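Local coordinates for fumarate lyase (Mesorhizobium sp., PDB 3C8T), which belongs to the fumarate lyase superfamily of mainly helical enzymes, whose long central helices bundle together in a four-subunit assembly, at residues T56-T61 against A89-A94; A121-R126 against Q236-V241; P283-L288 against A339-G344. All coordinates share one frame; numbering follows the deposited sequence.

How the contacts relate
The three contacts follow one another along the chain without interleaving, and they sample two different regions of an elongated helical subunit. Contact 1 lies toward one end, its centre about 41 Å from the centre of the chain, and joins two short helices. Contacts 2 and 3 belong to the long helical bundle, with their centres 16 Å apart, whereas the centre of contact 1 is 37 Å from that of contact 2 and 48 Å from that of contact 3. A salt bridge ties contacts 2 and 3 together: R126 NH1 of contact 2 lies 3.0 Å from E340 OE2 of contact 3. Contacts 2 and 3 also approach neighbouring subunits, which contact 1 does not.

Contact 1: residues T56-T61 against A89-A94; sequences TAAART and AHAGEA
H90 NE2 and T61 OG1 form the polar link between helix 49-61 and the end of helix 80-91, a hydrogen bond of 3.0 Å in which either atom could be the donor. The hydroxyl meets the imidazole at its edge, close to the ring plane, and the two side chains cross at about a right angle. H90 reaches it because its CG stands anti to the backbone N (chi1 -179°), which carries the ring across to T61. T61 turns OG1 between its own backbone N and carbonyl carbon (chi1 55°), which directs the hydroxyl at H90 NE2. The carbonyl oxygen of A58 also comes near, 3.1 Å from H90 NE2, approaching the ring obliquely.

Beside this polar pair the helices meet through small side chains. A58 CB, which points at the other segment, lies 3.5 Å from H90 CD2 and only 3.4 Å from A91 CB, tighter than usual van der Waals contact, where the backbones are 5.0 Å apart between the CA atoms of A58 and A91. On another side of helix 49-61, A59 packs on V31 and V35 of helix 23-43. The chemistry is thus divided: the small alanine side chains are consistent with the close spacing of the two helices, while the imidazole-hydroxyl bond between two exposed side chains gives their meeting a directional restraint.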
loop_
_atom_site.group_PDB
_atom_site.type_symbol
_atom_site.label_atom_id
_atom_site.label_comp_id
_atom_site.label_asym_id
_atom_site.label_seq_id
_atom_site.Cartn_x
_atom_site.Cartn_y
_atom_site.Cartn_z
ATOM N N THR A 56 -42.269 -16.550 8.124
ATOM C CA THR A 56 -41.863 -17.222 6.888
ATOM C C THR A 56 -42.792 -16.821 5.728
ATOM O O THR A 56 -42.309 -16.346 4.687
ATOM C CB THR A 56 -41.758 -18.741 7.044
ATOM O OG1 THR A 56 -40.707 -19.046 7.964
ATOM C CG2 THR A 56 -41.447 -19.414 5.680
ATOM N N ALA A 57 -44.108 -16.953 5.924
ATOM C CA ALA A 57 -45.084 -16.559 4.889
ATOM C C ALA A 57 -45.039 -15.086 4.502
ATOM O O ALA A 57 -45.143 -14.753 3.315
ATOM C CB ALA A 57 -46.525 -16.969 5.279
ATOM N N ALA A 58 -44.892 -14.189 5.469
ATOM C CA ALA A 58 -44.839 -12.766 5.097
ATOM C C ALA A 58 -43.627 -12.500 4.184
ATOM O O ALA A 58 -43.722 -11.739 3.217
ATOM C CB ALA A 58 -44.793 -11.865 6.340
ATOM N N ALA A 59 -42.487 -13.125 4.507
ATOM C CA ALA A 59 -41.269 -12.964 3.694
ATOM C C ALA A 59 -41.414 -13.489 2.257
ATOM O O ALA A 59 -40.838 -12.907 1.353
ATOM C CB ALA A 59 -40.061 -13.595 4.387
ATOM N N ARG A 60 -42.182 -14.569 2.043
ATOM C CA ARG A 60 -42.410 -15.084 0.657
ATOM C C ARG A 60 -43.024 -14.003 -0.233
ATOM O O ARG A 60 -42.660 -13.880 -1.406
ATOM C CB ARG A 60 -43.286 -16.340 0.619
ATOM C CG ARG A 60 -42.702 -17.535 1.346
ATOM C CD ARG A 60 -43.574 -18.755 1.214
ATOM N NE ARG A 60 -43.473 -19.362 -0.105
ATOM C CZ ARG A 60 -44.354 -20.224 -0.611
ATOM N NH1 ARG A 60 -45.447 -20.563 0.070
ATOM N NH2 ARG A 60 -44.149 -20.736 -1.817
ATOM N N THR A 61 -43.909 -13.185 0.349
ATOM C CA THR A 61 -44.609 -12.134 -0.403
ATOM C C THR A 61 -43.986 -10.744 -0.258
ATOM O O THR A 61 -44.430 -9.799 -0.908
ATOM C CB THR A 61 -46.144 -12.099 -0.056
ATOM O OG1 THR A 61 -46.333 -11.964 1.364
ATOM C CG2 THR A 61 -46.843 -13.409 -0.515
ATOM N N ALA A 89 -44.167 -4.654 9.757
ATOM C CA ALA A 89 -45.407 -4.072 9.254
ATOM C C ALA A 89 -46.126 -5.036 8.314
ATOM O O ALA A 89 -47.334 -5.242 8.427
ATOM C CB ALA A 89 -45.109 -2.767 8.531
ATOM N N HIS A 90 -45.370 -5.652 7.417
ATOM C CA HIS A 90 -45.929 -6.566 6.448
ATOM C C HIS A 90 -46.449 -7.858 7.073
ATOM O O HIS A 90 -47.415 -8.422 6.571
ATOM C CB HIS A 90 -44.861 -6.887 5.407
ATOM C CG HIS A 90 -45.319 -7.807 4.325
ATOM N ND1 HIS A 90 -45.845 -7.348 3.138
ATOM C CD2 HIS A 90 -45.297 -9.156 4.233
ATOM C CE1 HIS A 90 -46.144 -8.375 2.365
ATOM N NE2 HIS A 90 -45.824 -9.486 3.007
ATOM N N ALA A 91 -45.811 -8.329 8.149
ATOM C CA ALA A 91 -46.154 -9.638 8.745
ATOM C C ALA A 91 -47.297 -9.594 9.772
ATOM O O ALA A 91 -47.738 -10.648 10.256
ATOM C CB ALA A 91 -44.916 -10.293 9.375
ATOM N N GLY A 92 -47.733 -8.389 10.142
ATOM C CA GLY A 92 -48.719 -8.231 11.201
ATOM C C GLY A 92 -48.207 -8.625 12.568
ATOM O O GLY A 92 -47.100 -8.259 12.943
ATOM N N GLU A 93 -49.015 -9.365 13.317
ATOM C CA GLU A 93 -48.674 -9.716 14.704
ATOM C C GLU A 93 -47.418 -10.581 14.867
ATOM O O GLU A 93 -46.635 -10.377 15.801
ATOM C CB GLU A 93 -49.856 -10.378 15.412
ATOM C CG GLU A 93 -50.866 -9.367 15.964
ATOM C CD GLU A 93 -50.302 -8.565 17.132
ATOM O OE1 GLU A 93 -49.998 -9.187 18.190
ATOM O OE2 GLU A 93 -50.166 -7.316 16.985
ATOM N N ALA A 94 -47.219 -11.531 13.954
ATOM C CA ALA A 94 -46.044 -12.402 13.993
ATOM C C ALA A 94 -44.706 -11.629 13.858
ATOM O O ALA A 94 -43.655 -12.142 14.245
ATOM C CB ALA A 94 -46.161 -13.492 12.914
#

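Contact 2: residues A121-R126 against Q236-V241; sequences ALISRR and QFLALV
I123 holds CG2 anti to its backbone N and CG1 beside that N (chi1 -66°), presenting both branches to helix 229-255, while L238 sets CG beside its own backbone N (chi1 -63°) and swings CD2 round toward I123. These residues belong to the long-helix bundle of the fumarate lyase fold, where helix 104-140 packs against helix 229-255 close to the centre of the chain. The backbones stay well apart, 8.8 Å between the CA atoms of I123 and L238, and buried aliphatic and aromatic groups bridge the gap.

The two branches of I123 have separate tasks. CG2 faces the edge of the F237 ring, near the ring plane, whereas CG1 and CD1 lie against one methyl of L238. Within its own helix, F237 receives V241 CG2 over one face, 3.6 Å above the plane and offset toward the rim. Other helices close in around the pair: F237 also packs on I181 of helix 160-185, L238 on F329 and V296, and I123 on M17. The interface is wholly apolar: I123 CG1 lies 4.0 Å and CD1 4.1 Å from L238 CD2, and I123 CG2 lies 4.2 Å from F237 CE2.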
loop_
_atom_site.group_PDB
_atom_site.type_symbol
_atom_site.label_atom_id
_atom_site.label_comp_id
_atom_site.label_asym_id
_atom_site.label_seq_id
_atom_site.Cartn_x
_atom_site.Cartn_y
_atom_site.Cartn_z
ATOM N N ALA A 121 -18.303 -18.894 -5.786
ATOM C CA ALA A 121 -18.687 -19.857 -6.841
ATOM C C ALA A 121 -18.424 -19.274 -8.217
ATOM O O ALA A 121 -17.987 -19.992 -9.133
ATOM C CB ALA A 121 -20.174 -20.340 -6.706
ATOM N N LEU A 122 -18.652 -17.972 -8.355
ATOM C CA LEU A 122 -18.369 -17.288 -9.604
ATOM C C LEU A 122 -16.850 -17.154 -9.843
ATOM O O LEU A 122 -16.369 -17.367 -10.962
ATOM C CB LEU A 122 -19.084 -15.923 -9.635
ATOM C CG LEU A 122 -18.783 -15.019 -10.828
ATOM C CD1 LEU A 122 -19.013 -15.777 -12.197
ATOM C CD2 LEU A 122 -19.667 -13.749 -10.728
ATOM N N ILE A 123 -16.094 -16.800 -8.807
ATOM C CA ILE A 123 -14.629 -16.820 -8.901
ATOM C C ILE A 123 -14.095 -18.211 -9.301
ATOM O O ILE A 123 -13.259 -18.329 -10.187
ATOM C CB ILE A 123 -13.962 -16.367 -7.564
ATOM C CG1 ILE A 123 -14.265 -14.887 -7.278
ATOM C CG2 ILE A 123 -12.466 -16.664 -7.579
ATOM C CD1 ILE A 123 -13.759 -13.883 -8.333
ATOM N N SER A 124 -14.589 -19.261 -8.652
ATOM C CA SER A 124 -14.144 -20.608 -8.958
ATOM C C SER A 124 -14.391 -20.980 -10.431
ATOM O O SER A 124 -13.522 -21.556 -11.100
ATOM C CB SER A 124 -14.832 -21.591 -8.004
ATOM O OG SER A 124 -14.545 -22.921 -8.375
ATOM N N ARG A 125 -15.585 -20.641 -10.923
ATOM C CA ARG A 125 -16.009 -20.838 -12.301
ATOM C C ARG A 125 -15.042 -20.116 -13.282
ATOM O O ARG A 125 -14.652 -20.657 -14.308
ATOM C CB ARG A 125 -17.408 -20.214 -12.392
ATOM C CG ARG A 125 -18.374 -20.848 -13.260
ATOM C CD ARG A 125 -18.704 -19.900 -14.404
ATOM N NE ARG A 125 -19.692 -18.840 -14.161
ATOM C CZ ARG A 125 -19.730 -17.755 -14.939
ATOM N NH1 ARG A 125 -18.862 -17.655 -15.937
ATOM N NH2 ARG A 125 -20.628 -16.797 -14.773
ATOM N N ARG A 126 -14.650 -18.889 -12.964
ATOM C CA ARG A 126 -13.743 -18.147 -13.842
ATOM C C ARG A 126 -12.305 -18.712 -13.791
ATOM O O ARG A 126 -11.606 -18.787 -14.817
ATOM C CB ARG A 126 -13.772 -16.650 -13.536
ATOM C CG ARG A 126 -15.160 -16.036 -13.479
ATOM C CD ARG A 126 -15.059 -14.651 -14.046
ATOM N NE ARG A 126 -16.315 -13.924 -14.081
ATOM C CZ ARG A 126 -17.187 -13.959 -15.088
ATOM N NH1 ARG A 126 -16.976 -14.723 -16.143
ATOM N NH2 ARG A 126 -18.299 -13.254 -15.002
ATOM N N GLN A 236 -7.234 -11.175 0.220
ATOM C CA GLN A 236 -5.832 -11.462 -0.030
ATOM C C GLN A 236 -5.699 -12.486 -1.141
ATOM O O GLN A 236 -4.857 -12.311 -2.013
ATOM C CB GLN A 236 -5.107 -11.953 1.218
ATOM C CG GLN A 236 -4.820 -10.899 2.284
ATOM C CD GLN A 236 -3.683 -11.355 3.235
ATOM O OE1 GLN A 236 -2.657 -10.675 3.359
ATOM N NE2 GLN A 236 -3.850 -12.525 3.868
ATOM N N PHE A 237 -6.541 -13.531 -1.096
ATOM C CA PHE A 237 -6.590 -14.555 -2.099
ATOM C C PHE A 237 -6.966 -13.943 -3.468
ATOM O O PHE A 237 -6.350 -14.257 -4.471
ATOM C CB PHE A 237 -7.561 -15.692 -1.705
ATOM C CG PHE A 237 -7.925 -16.630 -2.896
ATOM C CD1 PHE A 237 -7.012 -17.582 -3.357
ATOM C CD2 PHE A 237 -9.109 -16.469 -3.587
ATOM C CE1 PHE A 237 -7.306 -18.394 -4.454
ATOM C CE2 PHE A 237 -9.432 -17.278 -4.686
ATOM C CZ PHE A 237 -8.517 -18.245 -5.115
ATOM N N LEU A 238 -7.988 -13.089 -3.508
ATOM C CA LEU A 238 -8.314 -12.353 -4.742
ATOM C C LEU A 238 -7.123 -11.609 -5.322
ATOM O O LEU A 238 -6.907 -11.609 -6.533
ATOM C CB LEU A 238 -9.502 -11.367 -4.534
ATOM C CG LEU A 238 -10.820 -12.108 -4.168
ATOM C CD1 LEU A 238 -11.956 -11.164 -3.808
ATOM C CD2 LEU A 238 -11.269 -13.152 -5.193
ATOM N N ALA A 239 -6.390 -10.941 -4.443
ATOM C CA ALA A 239 -5.164 -10.231 -4.813
ATOM C C ALA A 239 -4.060 -11.150 -5.346
ATOM O O ALA A 239 -3.307 -10.746 -6.232
ATOM C CB ALA A 239 -4.650 -9.392 -3.646
ATOM N N LEU A 240 -3.972 -12.375 -4.836
ATOM C CA LEU A 240 -2.932 -13.320 -5.292
ATOM C C LEU A 240 -3.241 -13.825 -6.704
ATOM O O LEU A 240 -2.351 -13.865 -7.564
ATOM C CB LEU A 240 -2.838 -14.501 -4.311
ATOM C CG LEU A 240 -1.585 -15.385 -4.322
ATOM C CD1 LEU A 240 -0.440 -14.672 -3.573
ATOM C CD2 LEU A 240 -1.901 -16.712 -3.629
ATOM N N VAL A 241 -4.503 -14.210 -6.942
ATOM C CA VAL A 241 -4.961 -14.572 -8.284
ATOM C C VAL A 241 -4.710 -13.433 -9.291
ATOM O O VAL A 241 -4.242 -13.681 -10.404
ATOM C CB VAL A 241 -6.446 -14.943 -8.276
ATOM C CG1 VAL A 241 -6.959 -15.251 -9.687
ATOM C CG2 VAL A 241 -6.687 -16.111 -7.351
#

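Contact 3: residues P283-L288 against A339-G344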
loop_
_atom_site.group_PDB
_atom_site.type_symbol
_atom_site.label_atom_id
_atom_site.label_comp_id
_atom_site.label_asym_id
_atom_site.label_seq_id
_atom_site.Cartn_x
_atom_site.Cartn_y
_atom_site.Cartn_z
ATOM N N PRO A 283 -3.508 -3.664 -26.417
ATOM C CA PRO A 283 -3.822 -4.878 -25.651
ATOM C C PRO A 283 -4.781 -4.551 -24.490
ATOM O O PRO A 283 -4.368 -4.437 -23.335
ATOM C CB PRO A 283 -2.444 -5.380 -25.184
ATOM C CG PRO A 283 -1.597 -4.139 -25.134
ATOM C CD PRO A 283 -2.116 -3.212 -26.210
ATOM N N VAL A 284 -6.066 -4.412 -24.827
ATOM C CA VAL A 284 -7.051 -3.888 -23.905
ATOM C C VAL A 284 -7.310 -4.839 -22.753
ATOM O O VAL A 284 -7.546 -4.399 -21.634
ATOM C CB VAL A 284 -8.355 -3.433 -24.625
ATOM C CG1 VAL A 284 -9.100 -4.640 -25.250
ATOM C CG2 VAL A 284 -9.267 -2.662 -23.659
ATOM N N SER A 285 -7.251 -6.145 -23.001
ATOM C CA SER A 285 -7.468 -7.079 -21.895
ATOM C C SER A 285 -6.305 -6.982 -20.913
ATOM O O SER A 285 -6.540 -6.941 -19.705
ATOM C CB SER A 285 -7.755 -8.511 -22.363
ATOM O OG SER A 285 -9.047 -8.547 -22.967
ATOM N N CYS A 286 -5.087 -6.845 -21.444
ATOM C CA CYS A 286 -3.869 -6.715 -20.632
ATOM C C CYS A 286 -3.925 -5.403 -19.840
ATOM O O CYS A 286 -3.598 -5.391 -18.645
ATOM C CB CYS A 286 -2.625 -6.736 -21.497
ATOM S SG CYS A 286 -2.267 -8.324 -22.291
ATOM N N GLU A 287 -4.346 -4.316 -20.501
ATOM C CA GLU A 287 -4.546 -3.049 -19.795
ATOM C C GLU A 287 -5.456 -3.239 -18.584
ATOM O O GLU A 287 -5.093 -2.885 -17.501
ATOM C CB GLU A 287 -5.132 -1.993 -20.713
ATOM C CG GLU A 287 -5.658 -0.779 -20.024
ATOM C CD GLU A 287 -6.659 -0.005 -20.872
ATOM O OE1 GLU A 287 -6.518 -0.010 -22.112
ATOM O OE2 GLU A 287 -7.558 0.654 -20.313
ATOM N N LEU A 288 -6.628 -3.836 -18.779
ATOM C CA LEU A 288 -7.625 -3.950 -17.707
ATOM C C LEU A 288 -7.110 -4.857 -16.584
ATOM O O LEU A 288 -7.304 -4.557 -15.417
ATOM C CB LEU A 288 -8.965 -4.482 -18.265
ATOM C CG LEU A 288 -9.635 -3.558 -19.293
ATOM C CD1 LEU A 288 -10.761 -4.265 -20.027
ATOM C CD2 LEU A 288 -10.168 -2.362 -18.593
ATOM N N ALA A 339 -9.265 -12.271 -18.829
ATOM C CA ALA A 339 -8.295 -13.369 -19.092
ATOM C C ALA A 339 -8.912 -14.586 -19.785
ATOM O O ALA A 339 -8.303 -15.113 -20.719
ATOM C CB ALA A 339 -7.582 -13.779 -17.845
ATOM N N GLU A 340 -10.091 -15.031 -19.331
ATOM C CA GLU A 340 -10.874 -16.098 -20.026
ATOM C C GLU A 340 -11.024 -15.783 -21.541
ATOM O O GLU A 340 -10.797 -16.613 -22.392
ATOM C CB GLU A 340 -12.319 -16.227 -19.473
ATOM C CG GLU A 340 -12.540 -16.890 -18.129
ATOM C CD GLU A 340 -14.024 -16.854 -17.719
ATOM O OE1 GLU A 340 -14.809 -17.677 -18.251
ATOM O OE2 GLU A 340 -14.411 -16.020 -16.862
ATOM N N PHE A 341 -11.458 -14.566 -21.827
ATOM C CA PHE A 341 -11.711 -14.119 -23.172
ATOM C C PHE A 341 -10.433 -14.048 -24.004
ATOM O O PHE A 341 -10.391 -14.569 -25.112
ATOM C CB PHE A 341 -12.370 -12.743 -23.114
ATOM C CG PHE A 341 -12.551 -12.107 -24.457
ATOM C CD1 PHE A 341 -13.596 -12.519 -25.296
ATOM C CD2 PHE A 341 -11.709 -11.094 -24.875
ATOM C CE1 PHE A 341 -13.769 -11.942 -26.560
ATOM C CE2 PHE A 341 -11.878 -10.511 -26.136
ATOM C CZ PHE A 341 -12.910 -10.944 -26.981
ATOM N N MET A 342 -9.393 -13.418 -23.448
ATOM C CA MET A 342 -8.145 -13.193 -24.140
ATOM C C MET A 342 -7.422 -14.500 -24.430
ATOM O O MET A 342 -6.959 -14.708 -25.553
ATOM C CB MET A 342 -7.251 -12.199 -23.381
ATOM C CG MET A 342 -5.756 -12.122 -23.846
ATOM S SD MET A 342 -4.826 -10.927 -22.875
ATOM C CE MET A 342 -4.457 -11.868 -21.347
ATOM N N LEU A 343 -7.328 -15.357 -23.425
ATOM C CA LEU A 343 -6.611 -16.628 -23.515
ATOM C C LEU A 343 -7.389 -17.645 -24.325
ATOM O O LEU A 343 -6.794 -18.503 -25.007
ATOM C CB LEU A 343 -6.331 -17.202 -22.110
ATOM C CG LEU A 343 -5.321 -16.408 -21.285
ATOM C CD1 LEU A 343 -5.375 -16.812 -19.790
ATOM C CD2 LEU A 343 -3.884 -16.537 -21.885
ATOM N N GLY A 344 -8.716 -17.559 -24.238
ATOM C CA GLY A 344 -9.571 -18.424 -25.005
ATOM C C GLY A 344 -9.396 -18.183 -26.495
ATOM O O GLY A 344 -9.367 -19.154 -27.270
#
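The axes of helix segments 284-288 and 339-344 run roughly antiparallel, at 148° between their N-to-C directions, and approach to 9.9 Å, with S285 and M342 nearest in the backbone at 6.5 Å between CA atoms. M342 and S285 share the contact about equally, with C286 and F341 at its margins. The CG of M342 lies anti to the backbone N (chi1 166°), and the chain runs on extended through chi2, bringing SD to the start of the opposing helix before a bend at chi3 turns CE aside. There the sulfur touches two consecutive residues, 3.8 Å from S285 CB and 3.7 Å from C286 SG; the latter is a nonbonded thioether-thiol contact. M342 CB also rests on S285 CB at 3.9 Å.

F341 offers the edge of its ring to S285, with CD2 4.1 Å from S285 OG near the ring plane. That hydroxyl has its hydrogen-bonding partner elsewhere, in Q338 OE1, one turn back from M342 on the same helix. P283 occupies the N-cap position of helix 284-306, and E265 accepts hydrogen bonds from the backbone N atoms of S285 and C286. Helix 229-255 borders the sulfur-rich part of the interface, where I252 packs on both C286 and M342, while L343 turns to helix 104-140 and meets A133, L134 and L137.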